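Local coordinates for protein (S)-2-haloacid dehalogenase IVA (Burkholderia cepacia, PDB 2NO4) that catalyses the hydrolytic dehalogenation of short-chain (S)-2-haloalkanoic acids to the corresponding (R)-2-hydroxyalkanoic acids, inverting the configuration at the halogen-bearing carbon, at residues T74-T79 / K94-M98. Numbering follows the deposited sequence.
Sequences TDEALT and KDRLM
K94 reaches across from its helix to two polar groups one turn apart on the facing helix. Its NZ forms a salt bridge with D75 OD1 at 2.9 Å and also donates to T79 OG1 at 2.7 Å. The ammonium meets OD1 on the syn side but 30° out of the carboxylate plane, and the lysine chain runs roughly perpendicular to the aspartate side chain. With CG anti to the backbone N (chi1 -170°) and an extended chain beyond it, K94 spends its full length on spanning the gap. The T79 hydroxyl in turn donates a hydrogen bond to D75 O (OG1 to O 3.1 Å), approaching from above the carbonyl plane; with its proton directed there, the oxygen can accept from the lysine, and the two bonds together restrict the hydroxyl's rotation. D75 O thus takes two donors, the other being T79 N.

The two segments belong to helices 70-84 and 90-102, consecutive helices of the helical cap that accompanies the Rossmann-like core in L-2-haloacid dehalogenases. The axes of segments 74-79 and 94-98 come within 10.8 Å at their closest, and their N-to-C directions differ by 134°, nearer antiparallel than parallel. W50 of helix 43-63 touches L78.

Apolar packing fills the interface beside the lysine. L78 CD2 lies 3.7 Å from both L97 CB and M98 SD, while its other methyl, CD1, meets L97 CD1. The M98 chain kinks twice beyond CB, bringing its CE methyl against the D75 backbone, 3.6 Å from D75 N and 4.0 Å from T74 CG2. The T74 hydroxyl is engaged elsewhere, with F70 O and Q54 NE2.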
ATOM      1  N   THR B  74      -6.659   8.909  -7.537  1.00 23.55           N
ATOM      2  CA  THR B  74      -5.539   9.618  -8.153  1.00 23.50           C
ATOM      3  C   THR B  74      -5.559  11.093  -7.710  1.00 23.85           C
ATOM      4  O   THR B  74      -4.542  11.647  -7.323  1.00 23.27           O
ATOM      5  CB  THR B  74      -5.548   9.460  -9.701  1.00 22.28           C
ATOM      6  OG1 THR B  74      -5.524   8.055 -10.009  1.00 24.39           O
ATOM      7  CG2 THR B  74      -4.317  10.159 -10.356  1.00 22.62           C
ATOM      8  N   ASP B  75      -6.743  11.701  -7.765  1.00 22.27           N
ATOM      9  CA  ASP B  75      -6.992  13.073  -7.339  1.00 24.47           C
ATOM     10  C   ASP B  75      -6.680  13.262  -5.834  1.00 21.20           C
ATOM     11  O   ASP B  75      -5.919  14.162  -5.450  1.00 22.18           O
ATOM     12  CB  ASP B  75      -8.463  13.424  -7.697  1.00 29.69           C
ATOM     13  CG  ASP B  75      -8.782  14.903  -7.528  1.00 36.89           C
ATOM     14  OD1 ASP B  75      -8.947  15.362  -6.386  1.00 38.12           O
ATOM     15  OD2 ASP B  75      -8.863  15.608  -8.551  1.00 42.00           O
ATOM     16  N   GLU B  76      -7.247  12.402  -4.990  1.00 21.80           N
ATOM     17  CA  GLU B  76      -7.029  12.454  -3.547  1.00 22.44           C
ATOM     18  C   GLU B  76      -5.534  12.291  -3.183  1.00 21.72           C
ATOM     19  O   GLU B  76      -5.025  12.997  -2.329  1.00 23.20           O
ATOM     20  CB  GLU B  76      -7.867  11.384  -2.841  1.00 21.25           C
ATOM     21  CG  GLU B  76      -9.373  11.697  -2.926  1.00 23.67           C
ATOM     22  CD  GLU B  76     -10.256  10.543  -2.456  1.00 23.97           C
ATOM     23  OE1 GLU B  76      -9.758   9.401  -2.300  1.00 23.76           O
ATOM     24  OE2 GLU B  76     -11.486  10.786  -2.287  1.00 25.94           O
ATOM     25  N   ALA B  77      -4.871  11.347  -3.848  1.00 22.53           N
ATOM     26  CA  ALA B  77      -3.428  11.098  -3.657  1.00 21.77           C
ATOM     27  C   ALA B  77      -2.580  12.300  -4.071  1.00 19.26           C
ATOM     28  O   ALA B  77      -1.598  12.636  -3.398  1.00 22.28           O
ATOM     29  CB  ALA B  77      -2.990   9.789  -4.420  1.00 18.57           C
ATOM     30  N   LEU B  78      -2.958  12.964  -5.169  1.00 22.47           N
ATOM     31  CA  LEU B  78      -2.205  14.116  -5.625  1.00 22.70           C
ATOM     32  C   LEU B  78      -2.393  15.280  -4.660  1.00 23.05           C
ATOM     33  O   LEU B  78      -1.439  15.963  -4.334  1.00 21.84           O
ATOM     34  CB  LEU B  78      -2.624  14.570  -7.015  1.00 23.51           C
ATOM     35  CG  LEU B  78      -1.946  15.834  -7.599  1.00 23.89           C
ATOM     36  CD1 LEU B  78      -0.424  15.695  -7.673  1.00 22.20           C
ATOM     37  CD2 LEU B  78      -2.554  16.176  -8.980  1.00 23.89           C
ATOM     38  N   THR B  79      -3.641  15.516  -4.250  1.00 23.05           N
ATOM     39  CA  THR B  79      -3.973  16.582  -3.301  1.00 23.72           C
ATOM     40  C   THR B  79      -3.172  16.395  -2.019  1.00 23.24           C
ATOM     41  O   THR B  79      -2.582  17.341  -1.503  1.00 21.13           O
ATOM     42  CB  THR B  79      -5.494  16.568  -3.040  1.00 23.96           C
ATOM     43  OG1 THR B  79      -6.140  16.984  -4.250  1.00 28.66           O
ATOM     44  CG2 THR B  79      -5.868  17.515  -1.900  1.00 27.61           C
ATOM     45  N   LYS B  94      -2.423  21.155  -9.459  1.00 30.37           N
ATOM     46  CA  LYS B  94      -3.354  20.016  -9.470  1.00 31.36           C
ATOM     47  C   LYS B  94      -4.021  19.818 -10.840  1.00 32.33           C
ATOM     48  O   LYS B  94      -4.020  18.701 -11.379  1.00 29.95           O
ATOM     49  CB  LYS B  94      -4.404  20.144  -8.371  1.00 31.70           C
ATOM     50  CG  LYS B  94      -5.242  18.905  -8.176  1.00 35.65           C
ATOM     51  CD  LYS B  94      -6.132  19.066  -6.958  1.00 38.13           C
ATOM     52  CE  LYS B  94      -7.211  18.020  -6.998  1.00 40.51           C
ATOM     53  NZ  LYS B  94      -8.073  18.036  -5.775  1.00 43.48           N
ATOM     54  N   ASP B  95      -4.577  20.895 -11.391  1.00 31.44           N
ATOM     55  CA  ASP B  95      -5.196  20.859 -12.721  1.00 33.71           C
ATOM     56  C   ASP B  95      -4.219  20.375 -13.778  1.00 30.27           C
ATOM     57  O   ASP B  95      -4.547  19.499 -14.567  1.00 31.25           O
ATOM     58  CB  ASP B  95      -5.735  22.252 -13.109  1.00 37.28           C
ATOM     59  CG  ASP B  95      -6.901  22.724 -12.214  1.00 42.94           C
ATOM     60  OD1 ASP B  95      -7.557  21.892 -11.532  1.00 43.86           O
ATOM     61  OD2 ASP B  95      -7.173  23.959 -12.188  1.00 47.27           O
ATOM     62  N   ARG B  96      -3.023  20.965 -13.808  1.00 31.21           N
ATOM     63  CA  ARG B  96      -1.959  20.584 -14.748  1.00 32.77           C
ATOM     64  C   ARG B  96      -1.545  19.121 -14.628  1.00 28.00           C
ATOM     65  O   ARG B  96      -1.380  18.404 -15.629  1.00 27.49           O
ATOM     66  CB  ARG B  96      -0.717  21.450 -14.539  1.00 34.09           C
ATOM     67  CG  ARG B  96      -0.789  22.812 -15.228  1.00 41.90           C
ATOM     68  CD  ARG B  96       0.547  23.568 -15.083  1.00 44.56           C
ATOM     69  NE  ARG B  96       1.516  23.081 -16.073  1.00 52.36           N
ATOM     70  CZ  ARG B  96       1.815  23.728 -17.200  1.00 54.71           C
ATOM     71  NH1 ARG B  96       1.254  24.909 -17.462  1.00 55.40           N
ATOM     72  NH2 ARG B  96       2.688  23.204 -18.061  1.00 57.19           N
ATOM     73  N   LEU B  97      -1.369  18.676 -13.393  1.00 26.67           N
ATOM     74  CA  LEU B  97      -0.878  17.295 -13.144  1.00 26.59           C
ATOM     75  C   LEU B  97      -1.950  16.222 -13.432  1.00 25.71           C
ATOM     76  O   LEU B  97      -1.653  15.175 -14.011  1.00 26.77           O
ATOM     77  CB  LEU B  97      -0.277  17.197 -11.741  1.00 26.25           C
ATOM     78  CG  LEU B  97       1.082  17.907 -11.529  1.00 27.77           C
ATOM     79  CD1 LEU B  97       1.555  17.750 -10.084  1.00 26.50           C
ATOM     80  CD2 LEU B  97       2.126  17.357 -12.462  1.00 28.03           C
ATOM     81  N   MET B  98      -3.200  16.514 -13.074  1.00 25.50           N
ATOM     82  CA  MET B  98      -4.342  15.648 -13.441  1.00 26.32           C
ATOM     83  C   MET B  98      -4.576  15.577 -14.963  1.00 27.27           C
ATOM     84  O   MET B  98      -4.861  14.498 -15.492  1.00 26.62           O
ATOM     85  CB  MET B  98      -5.617  16.082 -12.696  1.00 26.02           C
ATOM     86  CG  MET B  98      -5.581  15.872 -11.165  1.00 27.83           C
ATOM     87  SD  MET B  98      -5.218  14.168 -10.613  1.00 28.04           S
ATOM     88  CE  MET B  98      -6.738  13.278 -11.017  1.00 27.06           C
TER